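Local coordinates for putative uncharacterized protein (Cyanothece, PDB 3CSX), which is of unknown function but is a metalloprotein of the DUF683 family associated with nitrogen fixation, at residues B[27-41]-B[53-65]. Numbering follows the deposited sequence.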
loop_
_atom_site.group_PDB
_atom_site.type_symbol
_atom_site.label_atom_id
_atom_site.label_comp_id
_atom_site.label_asym_id
_atom_site.label_seq_id
_atom_site.Cartn_x
_atom_site.Cartn_y
_atom_site.Cartn_z
ATOM N N LEU B 27 12.529 4.979 6.867
ATOM C CA LEU B 27 11.366 4.368 7.447
ATOM C C LEU B 27 11.558 2.867 7.638
ATOM O O LEU B 27 11.054 2.298 8.600
ATOM C CB LEU B 27 10.148 4.612 6.565
ATOM C CG LEU B 27 8.807 4.365 7.235
ATOM C CD1 LEU B 27 8.602 5.283 8.467
ATOM C CD2 LEU B 27 7.716 4.582 6.162
ATOM N N ASN B 28 12.295 2.239 6.735
ATOM C CA ASN B 28 12.551 0.796 6.866
ATOM C C ASN B 28 13.300 0.530 8.168
ATOM O O ASN B 28 13.005 -0.438 8.854
ATOM C CB ASN B 28 13.258 0.246 5.620
ATOM C CG ASN B 28 13.325 -1.260 5.602
ATOM O OD1 ASN B 28 14.392 -1.831 5.775
ATOM N ND2 ASN B 28 12.192 -1.915 5.406
ATOM N N SER B 29 14.207 1.450 8.551
ATOM C CA SER B 29 14.916 1.355 9.831
ATOM C C SER B 29 14.004 1.475 11.026
ATOM O O SER B 29 14.127 0.678 11.959
ATOM C CB SER B 29 16.034 2.399 9.927
ATOM O OG SER B 29 16.890 2.256 8.822
ATOM N N LYS B 30 13.069 2.445 10.977
ATOM C CA LYS B 30 12.147 2.687 12.057
ATOM C C LYS B 30 11.202 1.498 12.195
ATOM O O LYS B 30 10.855 1.089 13.298
ATOM C CB LYS B 30 11.312 3.937 11.793
ATOM C CG LYS B 30 12.024 5.293 12.018
ATOM C CD LYS B 30 12.628 5.399 13.405
ATOM C CE LYS B 30 11.608 5.848 14.443
ATOM N NZ LYS B 30 12.270 6.175 15.740
ATOM N N ALA B 31 10.819 0.943 11.054
ATOM C CA ALA B 31 9.931 -0.228 11.022
ATOM C C ALA B 31 10.616 -1.408 11.668
ATOM O O ALA B 31 10.020 -2.086 12.495
ATOM C CB ALA B 31 9.562 -0.571 9.603
ATOM N N GLY B 32 11.870 -1.648 11.274
ATOM C CA GLY B 32 12.702 -2.666 11.921
ATOM C C GLY B 32 12.749 -2.546 13.428
ATOM O O GLY B 32 12.775 -3.564 14.143
ATOM N N GLN B 33 12.764 -1.302 13.932
ATOM C CA GLN B 33 12.782 -1.076 15.368
ATOM C C GLN B 33 11.529 -1.508 16.043
ATOM O O GLN B 33 11.585 -2.085 17.106
ATOM C CB GLN B 33 12.994 0.407 15.723
ATOM C CG GLN B 33 14.417 0.814 15.637
ATOM C CD GLN B 33 14.529 2.301 15.396
ATOM O OE1 GLN B 33 13.700 3.082 15.901
ATOM N NE2 GLN B 33 15.496 2.697 14.595
ATOM N N MET B 34 10.384 -1.217 15.428
ATOM C CA MET B 34 9.135 -1.586 15.982
ATOM C C MET B 34 8.968 -3.093 15.872
ATOM O O MET B 34 8.422 -3.706 16.792
ATOM C CB MET B 34 7.966 -0.828 15.315
ATOM C CG MET B 34 7.898 0.674 15.729
ATOM S SD MET B 34 7.663 0.845 17.495
ATOM C CE MET B 34 6.243 -0.190 17.901
ATOM N N LYS B 35 9.442 -3.676 14.763
ATOM C CA LYS B 35 9.387 -5.127 14.627
ATOM C C LYS B 35 10.085 -5.764 15.820
ATOM O O LYS B 35 9.514 -6.621 16.493
ATOM C CB LYS B 35 10.075 -5.549 13.341
ATOM C CG LYS B 35 10.254 -7.080 13.164
ATOM C CD LYS B 35 10.855 -7.298 11.795
ATOM C CE LYS B 35 11.376 -8.729 11.591
ATOM N NZ LYS B 35 12.754 -8.847 12.179
ATOM N N MET B 36 11.333 -5.344 16.071
ATOM C CA MET B 36 12.101 -5.934 17.175
ATOM C C MET B 36 11.460 -5.724 18.526
ATOM O O MET B 36 11.433 -6.612 19.330
ATOM C CB MET B 36 13.563 -5.487 17.151
ATOM C CG MET B 36 14.397 -6.299 18.140
ATOM S SD MET B 36 14.496 -8.071 17.721
ATOM C CE MET B 36 15.569 -7.940 16.367
ATOM N N ASP B 37 10.897 -4.542 18.772
ATOM C CA ASP B 37 10.213 -4.304 19.994
ATOM C C ASP B 37 8.967 -5.154 20.168
ATOM O O ASP B 37 8.667 -5.644 21.268
ATOM C CB ASP B 37 9.936 -2.799 20.139
ATOM C CG ASP B 37 11.208 -2.020 20.422
ATOM O OD1 ASP B 37 12.337 -2.622 20.540
ATOM O OD2 ASP B 37 11.111 -0.794 20.490
ATOM N N LEU B 38 8.249 -5.368 19.084
ATOM C CA LEU B 38 7.080 -6.197 19.201
ATOM C C LEU B 38 7.527 -7.637 19.466
ATOM O O LEU B 38 6.939 -8.323 20.276
ATOM C CB LEU B 38 6.235 -6.116 17.941
ATOM C CG LEU B 38 5.005 -7.031 18.048
ATOM C CD1 LEU B 38 4.084 -6.732 19.293
ATOM C CD2 LEU B 38 4.226 -6.995 16.735
ATOM N N HIS B 39 8.562 -8.058 18.765
ATOM C CA HIS B 39 9.115 -9.418 18.985
ATOM C C HIS B 39 9.487 -9.607 20.441
ATOM O O HIS B 39 9.119 -10.589 21.080
ATOM C CB HIS B 39 10.307 -9.637 18.071
ATOM C CG HIS B 39 11.146 -10.792 18.489
ATOM N ND1 HIS B 39 12.106 -10.685 19.485
ATOM C CD2 HIS B 39 11.152 -12.083 18.083
ATOM C CE1 HIS B 39 12.665 -11.878 19.669
ATOM N NE2 HIS B 39 12.099 -12.738 18.835
ATOM N N ASP B 40 10.233 -8.644 20.983
ATOM C CA ASP B 40 10.672 -8.724 22.364
ATOM C C ASP B 40 9.532 -8.737 23.374
ATOM O O ASP B 40 9.597 -9.454 24.369
ATOM C CB ASP B 40 11.679 -7.594 22.685
ATOM C CG ASP B 40 13.001 -7.744 21.940
ATOM O OD1 ASP B 40 13.221 -8.805 21.277
ATOM O OD2 ASP B 40 13.820 -6.770 22.006
ATOM N N LEU B 41 8.471 -7.967 23.104
ATOM C CA LEU B 41 7.236 -8.032 23.877
ATOM C C LEU B 41 6.649 -9.459 23.890
ATOM O O LEU B 41 6.355 -10.020 24.950
ATOM C CB LEU B 41 6.190 -7.021 23.347
ATOM C CG LEU B 41 4.834 -6.955 24.109
ATOM C CD1 LEU B 41 5.025 -6.815 25.629
ATOM C CD2 LEU B 41 4.013 -5.759 23.574
ATOM N N VAL B 53 -1.865 -4.604 22.542
ATOM C CA VAL B 53 -2.643 -3.992 21.463
ATOM C C VAL B 53 -2.015 -2.694 21.019
ATOM O O VAL B 53 -1.862 -2.454 19.830
ATOM C CB VAL B 53 -4.142 -3.813 21.828
ATOM C CG1 VAL B 53 -4.906 -3.098 20.688
ATOM C CG2 VAL B 53 -4.764 -5.153 22.124
ATOM N N GLU B 54 -1.597 -1.870 21.981
ATOM C CA GLU B 54 -0.951 -0.610 21.676
ATOM C C GLU B 54 0.302 -0.785 20.844
ATOM O O GLU B 54 0.501 -0.110 19.827
ATOM C CB GLU B 54 -0.586 0.116 22.974
ATOM C CG GLU B 54 -0.328 1.569 22.778
ATOM C CD GLU B 54 -0.488 2.362 24.067
ATOM O OE1 GLU B 54 0.048 1.935 25.112
ATOM O OE2 GLU B 54 -1.165 3.410 24.027
ATOM N N THR B 55 1.148 -1.707 21.286
ATOM C CA THR B 55 2.387 -1.977 20.599
ATOM C C THR B 55 2.139 -2.502 19.193
ATOM O O THR B 55 2.769 -2.044 18.267
ATOM C CB THR B 55 3.308 -2.923 21.420
ATOM O OG1 THR B 55 3.558 -2.358 22.728
ATOM C CG2 THR B 55 4.629 -3.140 20.714
ATOM N N ALA B 56 1.221 -3.461 19.040
ATOM C CA ALA B 56 0.828 -3.961 17.707
ATOM C C ALA B 56 0.255 -2.873 16.780
ATOM O O ALA B 56 0.568 -2.816 15.621
ATOM C CB ALA B 56 -0.159 -5.089 17.855
ATOM N N GLU B 57 -0.586 -1.993 17.317
ATOM C CA GLU B 57 -1.109 -0.893 16.497
ATOM C C GLU B 57 -0.001 -0.003 15.966
ATOM O O GLU B 57 -0.018 0.337 14.818
ATOM C CB GLU B 57 -2.176 -0.079 17.266
ATOM C CG GLU B 57 -2.669 1.219 16.549
ATOM C CD GLU B 57 -3.356 0.955 15.224
ATOM O OE1 GLU B 57 -3.910 -0.148 15.040
ATOM O OE2 GLU B 57 -3.366 1.864 14.363
ATOM N N LYS B 58 0.945 0.392 16.823
ATOM C CA LYS B 58 2.053 1.266 16.460
ATOM C C LYS B 58 2.892 0.615 15.344
ATOM O O LYS B 58 3.273 1.230 14.330
ATOM C CB LYS B 58 2.872 1.440 17.752
ATOM C CG LYS B 58 3.811 2.641 17.881
ATOM C CD LYS B 58 3.981 2.937 19.412
ATOM C CE LYS B 58 4.555 1.700 20.186
ATOM N NZ LYS B 58 3.939 1.288 21.522
ATOM N N THR B 59 3.162 -0.671 15.545
ATOM C CA THR B 59 3.907 -1.464 14.586
ATOM C C THR B 59 3.146 -1.543 13.258
ATOM O O THR B 59 3.720 -1.348 12.186
ATOM C CB THR B 59 4.172 -2.860 15.160
ATOM O OG1 THR B 59 4.905 -2.720 16.378
ATOM C CG2 THR B 59 5.026 -3.681 14.154
ATOM N N TYR B 60 1.851 -1.806 13.336
ATOM C CA TYR B 60 1.034 -1.921 12.118
ATOM C C TYR B 60 1.102 -0.644 11.286
ATOM O O TYR B 60 1.302 -0.682 10.079
ATOM C CB TYR B 60 -0.413 -2.252 12.477
ATOM C CG TYR B 60 -1.323 -2.008 11.314
ATOM C CD1 TYR B 60 -1.363 -2.899 10.241
ATOM C CD2 TYR B 60 -2.130 -0.859 11.274
ATOM C CE1 TYR B 60 -2.181 -2.655 9.156
ATOM C CE2 TYR B 60 -2.937 -0.598 10.206
ATOM C CZ TYR B 60 -2.978 -1.510 9.150
ATOM O OH TYR B 60 -3.793 -1.249 8.061
ATOM N N GLU B 61 0.970 0.510 11.955
ATOM C CA GLU B 61 0.907 1.756 11.256
ATOM C C GLU B 61 2.151 2.081 10.482
ATOM O O GLU B 61 2.070 2.535 9.353
ATOM C CB GLU B 61 0.543 2.876 12.240
ATOM C CG GLU B 61 -0.873 2.701 12.780
ATOM C CD GLU B 61 -1.968 2.632 11.703
ATOM O OE1 GLU B 61 -1.761 3.089 10.552
ATOM O OE2 GLU B 61 -3.068 2.119 12.028
ATOM N N ILE B 62 3.314 1.836 11.086
ATOM C CA ILE B 62 4.552 2.066 10.413
ATOM C C ILE B 62 4.740 1.115 9.197
ATOM O O ILE B 62 5.155 1.529 8.122
ATOM C CB ILE B 62 5.780 2.090 11.429
ATOM C CG1 ILE B 62 7.057 2.572 10.734
ATOM C CG2 ILE B 62 6.013 0.771 12.152
ATOM C CD1 ILE B 62 7.601 1.636 9.749
ATOM N N PHE B 63 4.417 -0.151 9.365
ATOM C CA PHE B 63 4.512 -1.070 8.214
ATOM C C PHE B 63 3.517 -0.759 7.128
ATOM O O PHE B 63 3.817 -0.918 5.929
ATOM C CB PHE B 63 4.453 -2.530 8.682
ATOM C CG PHE B 63 5.784 -3.046 9.168
ATOM C CD1 PHE B 63 6.724 -3.543 8.256
ATOM C CD2 PHE B 63 6.112 -3.021 10.521
ATOM C CE1 PHE B 63 7.964 -4.018 8.700
ATOM C CE2 PHE B 63 7.370 -3.466 10.969
ATOM C CZ PHE B 63 8.278 -3.974 10.065
ATOM N N ARG B 64 2.339 -0.263 7.513
ATOM C CA ARG B 64 1.368 0.157 6.497
ATOM C C ARG B 64 1.915 1.323 5.722
ATOM O O ARG B 64 1.823 1.366 4.493
ATOM C CB ARG B 64 0.028 0.579 7.108
ATOM C CG ARG B 64 -0.970 0.982 6.002
ATOM C CD ARG B 64 -2.289 1.328 6.618
ATOM N NE ARG B 64 -3.299 1.780 5.647
ATOM C CZ ARG B 64 -3.969 0.990 4.795
ATOM N NH1 ARG B 64 -3.749 -0.316 4.745
ATOM N NH2 ARG B 64 -4.858 1.524 3.969
ATOM N N GLU B 65 2.471 2.312 6.436
ATOM C CA GLU B 65 3.031 3.459 5.706
ATOM C C GLU B 65 4.186 3.010 4.791
ATOM O O GLU B 65 4.339 3.446 3.634
ATOM C CB GLU B 65 3.495 4.571 6.673
ATOM C CG GLU B 65 3.837 5.861 5.891
ATOM C CD GLU B 65 4.736 6.826 6.669
ATOM O OE1 GLU B 65 5.135 6.486 7.795
ATOM O OE2 GLU B 65 5.020 7.931 6.147
#
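The antiparallel helical hairpin of this Rop-like chain is zipped by I62 and M34, knobs dropped into holes of the facing helix. The segments 27-41 and 53-65 run at 154°, their axes 9.3 Å apart at closest. I62 fits among L27, K30, A31 and M34; its CG1, anti to the backbone N (chi1 -170°), reaches L27 CD1 at 3.9 Å as the side chains slide past each other, while its CG2 meets M34 CG at 4.0 Å. With an alanine here, the hole would probably be left partly unfilled between L27 and M34, and the M34 stem would be freer to turn. The M34 side chain, bent at chi2 and chi3, sits among T55, K58, T59 and I62, and its CE methyl turns to K58 CE and comes 3.2 Å from T59 OG1. T59 OG1 donates to T55 O (2.9 Å) from above the carbonyl plane, on the face opposite T59 N, so two donors grip one oxygen. A31 CB lies over one face of the F63 ring, a CH-pi contact 3.9 Å from the centroid, and K35 CB stands at the ring edge. Towards the loop, L41 CD2 and T55 OG1 come tip to tip at 3.5 Å; the T55 hydroxyl is hydrogen-bonded to N51 O. No hydrogen bond joins the segments, which are held by knobs-into-holes packing, as in antiparallel coiled-coil hairpins of the Rop type.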